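Local coordinates for protein putative dimetal phosphatase (Danio rerio, PDB 2NXF) that probably hydrolyses ADP-ribose and CDP-alcohols such as CDP-choline at a dinuclear metal centre, at residues Asn182-Ser187 / Arg193-Asn198. Residues are numbered along the deposited sequence; the frame is centred on the assembly and turned at random.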
ATOM      1  N   ASN A 182       5.038   9.941  16.585  1.00 25.11           N
ATOM      2  CA  ASN A 182       5.801   9.427  15.432  1.00 26.33           C
ATOM      3  C   ASN A 182       7.137   8.819  15.872  1.00 26.23           C
ATOM      4  O   ASN A 182       7.799   8.131  15.088  1.00 26.78           O
ATOM      5  CB  ASN A 182       6.058  10.525  14.387  1.00 26.80           C
ATOM      6  CG  ASN A 182       4.798  10.920  13.638  1.00 28.68           C
ATOM      7  OD1 ASN A 182       4.045  10.072  13.168  1.00 28.32           O
ATOM      8  ND2 ASN A 182       4.550  12.231  13.560  1.00 33.32           N
ATOM      9  N   LEU A 183       7.535   9.086  17.110  1.00 25.98           N
ATOM     10  CA  LEU A 183       8.765   8.499  17.652  1.00 26.54           C
ATOM     11  C   LEU A 183       8.446   7.131  18.252  1.00 26.01           C
ATOM     12  O   LEU A 183       7.566   7.030  19.112  1.00 25.47           O
ATOM     13  CB  LEU A 183       9.405   9.404  18.714  1.00 26.95           C
ATOM     14  CG  LEU A 183       9.821  10.808  18.265  1.00 29.53           C
ATOM     15  CD1 LEU A 183      10.359  11.610  19.440  1.00 31.61           C
ATOM     16  CD2 LEU A 183      10.856  10.728  17.126  1.00 31.92           C
ATOM     17  N   PRO A 184       9.174   6.082  17.822  1.00 25.59           N
ATOM     18  CA  PRO A 184       8.820   4.741  18.290  1.00 25.38           C
ATOM     19  C   PRO A 184       9.134   4.583  19.774  1.00 24.85           C
ATOM     20  O   PRO A 184       9.990   5.310  20.298  1.00 25.16           O
ATOM     21  CB  PRO A 184       9.702   3.827  17.440  1.00 25.24           C
ATOM     22  CG  PRO A 184      10.877   4.658  17.089  1.00 25.51           C
ATOM     23  CD  PRO A 184      10.330   6.055  16.907  1.00 26.30           C
ATOM     24  N   PRO A 185       8.415   3.676  20.463  1.00 24.89           N
ATOM     25  CA  PRO A 185       8.589   3.526  21.908  1.00 24.47           C
ATOM     26  C   PRO A 185       9.893   2.837  22.285  1.00 24.57           C
ATOM     27  O   PRO A 185      10.333   2.957  23.423  1.00 24.12           O
ATOM     28  CB  PRO A 185       7.411   2.638  22.307  1.00 24.54           C
ATOM     29  CG  PRO A 185       7.138   1.830  21.105  1.00 25.00           C
ATOM     30  CD  PRO A 185       7.372   2.769  19.946  1.00 24.44           C
ATOM     31  N   VAL A 186      10.470   2.096  21.338  1.00 24.35           N
ATOM     32  CA  VAL A 186      11.735   1.376  21.505  1.00 24.92           C
ATOM     33  C   VAL A 186      12.566   1.536  20.232  1.00 25.26           C
ATOM     34  O   VAL A 186      12.027   1.922  19.203  1.00 25.50           O
ATOM     35  CB  VAL A 186      11.504  -0.140  21.761  1.00 24.70           C
ATOM     36  CG1 VAL A 186      10.881  -0.363  23.159  1.00 25.81           C
ATOM     37  CG2 VAL A 186      10.676  -0.785  20.648  1.00 25.13           C
ATOM     38  N   SER A 187      13.862   1.230  20.296  1.00 25.89           N
ATOM     39  CA  SER A 187      14.697   1.326  19.096  1.00 26.71           C
ATOM     40  C   SER A 187      15.015  -0.036  18.463  1.00 26.79           C
ATOM     41  O   SER A 187      15.632  -0.099  17.391  1.00 27.57           O
ATOM     42  CB  SER A 187      15.976   2.111  19.381  1.00 26.61           C
ATOM     43  OG  SER A 187      16.769   1.459  20.354  1.00 27.78           O
ATOM     44  N   ARG A 193       6.751  -0.631  15.802  1.00 22.71           N
ATOM     45  CA  ARG A 193       5.632  -0.385  14.879  1.00 23.23           C
ATOM     46  C   ARG A 193       4.531   0.491  15.466  1.00 23.20           C
ATOM     47  O   ARG A 193       3.689   1.007  14.728  1.00 22.93           O
ATOM     48  CB  ARG A 193       5.031  -1.707  14.384  1.00 23.44           C
ATOM     49  CG  ARG A 193       4.196  -2.459  15.419  1.00 23.79           C
ATOM     50  CD  ARG A 193       3.833  -3.855  14.879  1.00 23.65           C
ATOM     51  NE  ARG A 193       2.919  -4.588  15.749  1.00 25.25           N
ATOM     52  CZ  ARG A 193       3.276  -5.281  16.832  1.00 25.18           C
ATOM     53  NH1 ARG A 193       4.552  -5.323  17.244  1.00 24.13           N
ATOM     54  NH2 ARG A 193       2.351  -5.940  17.535  1.00 27.16           N
ATOM     55  N   PHE A 194       4.515   0.640  16.798  1.00 23.19           N
ATOM     56  CA  PHE A 194       3.457   1.411  17.450  1.00 23.46           C
ATOM     57  C   PHE A 194       3.769   2.900  17.434  1.00 24.08           C
ATOM     58  O   PHE A 194       4.158   3.499  18.453  1.00 23.39           O
ATOM     59  CB  PHE A 194       3.185   0.880  18.866  1.00 23.51           C
ATOM     60  CG  PHE A 194       2.483  -0.457  18.857  1.00 24.06           C
ATOM     61  CD1 PHE A 194       1.141  -0.547  18.477  1.00 25.27           C
ATOM     62  CD2 PHE A 194       3.167  -1.621  19.189  1.00 24.47           C
ATOM     63  CE1 PHE A 194       0.490  -1.781  18.447  1.00 25.96           C
ATOM     64  CE2 PHE A 194       2.524  -2.859  19.167  1.00 25.98           C
ATOM     65  CZ  PHE A 194       1.184  -2.936  18.802  1.00 25.06           C
ATOM     66  N   VAL A 195       3.572   3.469  16.247  1.00 24.12           N
ATOM     67  CA  VAL A 195       3.790   4.876  15.951  1.00 24.80           C
ATOM     68  C   VAL A 195       2.579   5.407  15.190  1.00 24.88           C
ATOM     69  O   VAL A 195       1.839   4.629  14.576  1.00 25.26           O
ATOM     70  CB  VAL A 195       5.072   5.113  15.090  1.00 24.38           C
ATOM     71  CG1 VAL A 195       6.313   4.867  15.937  1.00 25.64           C
ATOM     72  CG2 VAL A 195       5.080   4.231  13.836  1.00 25.24           C
ATOM     73  N   LYS A 196       2.406   6.725  15.242  1.00 24.85           N
ATOM     74  CA  LYS A 196       1.260   7.447  14.694  1.00 25.11           C
ATOM     75  C   LYS A 196       1.165   7.329  13.167  1.00 25.16           C
ATOM     76  O   LYS A 196       0.070   7.445  12.590  1.00 24.75           O
ATOM     77  CB  LYS A 196       1.396   8.920  15.113  1.00 25.35           C
ATOM     78  CG  LYS A 196       0.241   9.825  14.802  1.00 27.34           C
ATOM     79  CD  LYS A 196       0.551  11.231  15.317  1.00 26.87           C
ATOM     80  CE  LYS A 196      -0.326  12.263  14.643  1.00 30.87           C
ATOM     81  NZ  LYS A 196      -0.163  13.624  15.258  1.00 32.46           N
ATOM     82  N   PHE A 197       2.304   7.095  12.506  1.00 24.19           N
ATOM     83  CA  PHE A 197       2.273   6.974  11.042  1.00 24.87           C
ATOM     84  C   PHE A 197       1.900   5.568  10.539  1.00 24.86           C
ATOM     85  O   PHE A 197       1.874   5.336   9.338  1.00 25.51           O
ATOM     86  CB  PHE A 197       3.560   7.500  10.400  1.00 24.62           C
ATOM     87  CG  PHE A 197       4.829   6.805  10.832  1.00 25.78           C
ATOM     88  CD1 PHE A 197       5.227   5.600  10.224  1.00 25.97           C
ATOM     89  CD2 PHE A 197       5.683   7.402  11.773  1.00 27.36           C
ATOM     90  CE1 PHE A 197       6.446   4.976  10.565  1.00 26.50           C
ATOM     91  CE2 PHE A 197       6.918   6.787  12.126  1.00 28.70           C
ATOM     92  CZ  PHE A 197       7.295   5.588  11.526  1.00 26.33           C
ATOM     93  N   ASN A 198       1.628   4.651  11.474  1.00 24.90           N
ATOM     94  CA  ASN A 198       1.081   3.345  11.153  1.00 25.15           C
ATOM     95  C   ASN A 198      -0.380   3.218  11.581  1.00 25.45           C
ATOM     96  O   ASN A 198      -1.000   4.172  12.056  1.00 25.84           O
ATOM     97  CB  ASN A 198       1.932   2.222  11.762  1.00 25.40           C
ATOM     98  CG  ASN A 198       3.311   2.157  11.163  1.00 25.02           C
ATOM     99  OD1 ASN A 198       3.538   2.602  10.022  1.00 25.51           O
ATOM    100  ND2 ASN A 198       4.248   1.574  11.904  1.00 24.68           N
TER
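With CG set between its backbone N and carbonyl carbon (chi1 60°), Phe197 swings its ring back toward Asn182, whose own CG stands anti to its carbonyl carbon (chi1 -71°). Amide and ring planes lie 29° apart, and Asn182 OD1 meets the ring edge in its plane, 3.4 Å from Phe197 CD2. The backbone Asn182 O comes to the same edge, 3.4 Å from Phe197 CE2; both oxygens thus face the electropositive ring rim. Asn182 OD1 also touches Lys196 CB at 3.5 Å. Val195 works both ways: its CG2 sits 3.4 Å above the Phe197 ring, over the centre, while CG1 presses on Pro184 CA at 3.4 Å. Farther along, Pro185 CD rests 3.6 Å from Phe194 O. No hydrogen bond crosses directly, but Asn175 ND2 bonds both Leu183 O and Phe194 O. With an alanine at Phe197, both Asn182 oxygens would probably lose the ring edge they face, and Val195 CG2 the ring that covers it. The ring also packs on Asn96, a zinc ligand, and Asn198 OD1 bonds His265 NE2, another ligand. A type I turn from Val195 to Asn198, closed by Asn198 N to Val195 O (3.1 Å), lies here beside the dinuclear metal site of the calcineurin-like phosphoesterase fold.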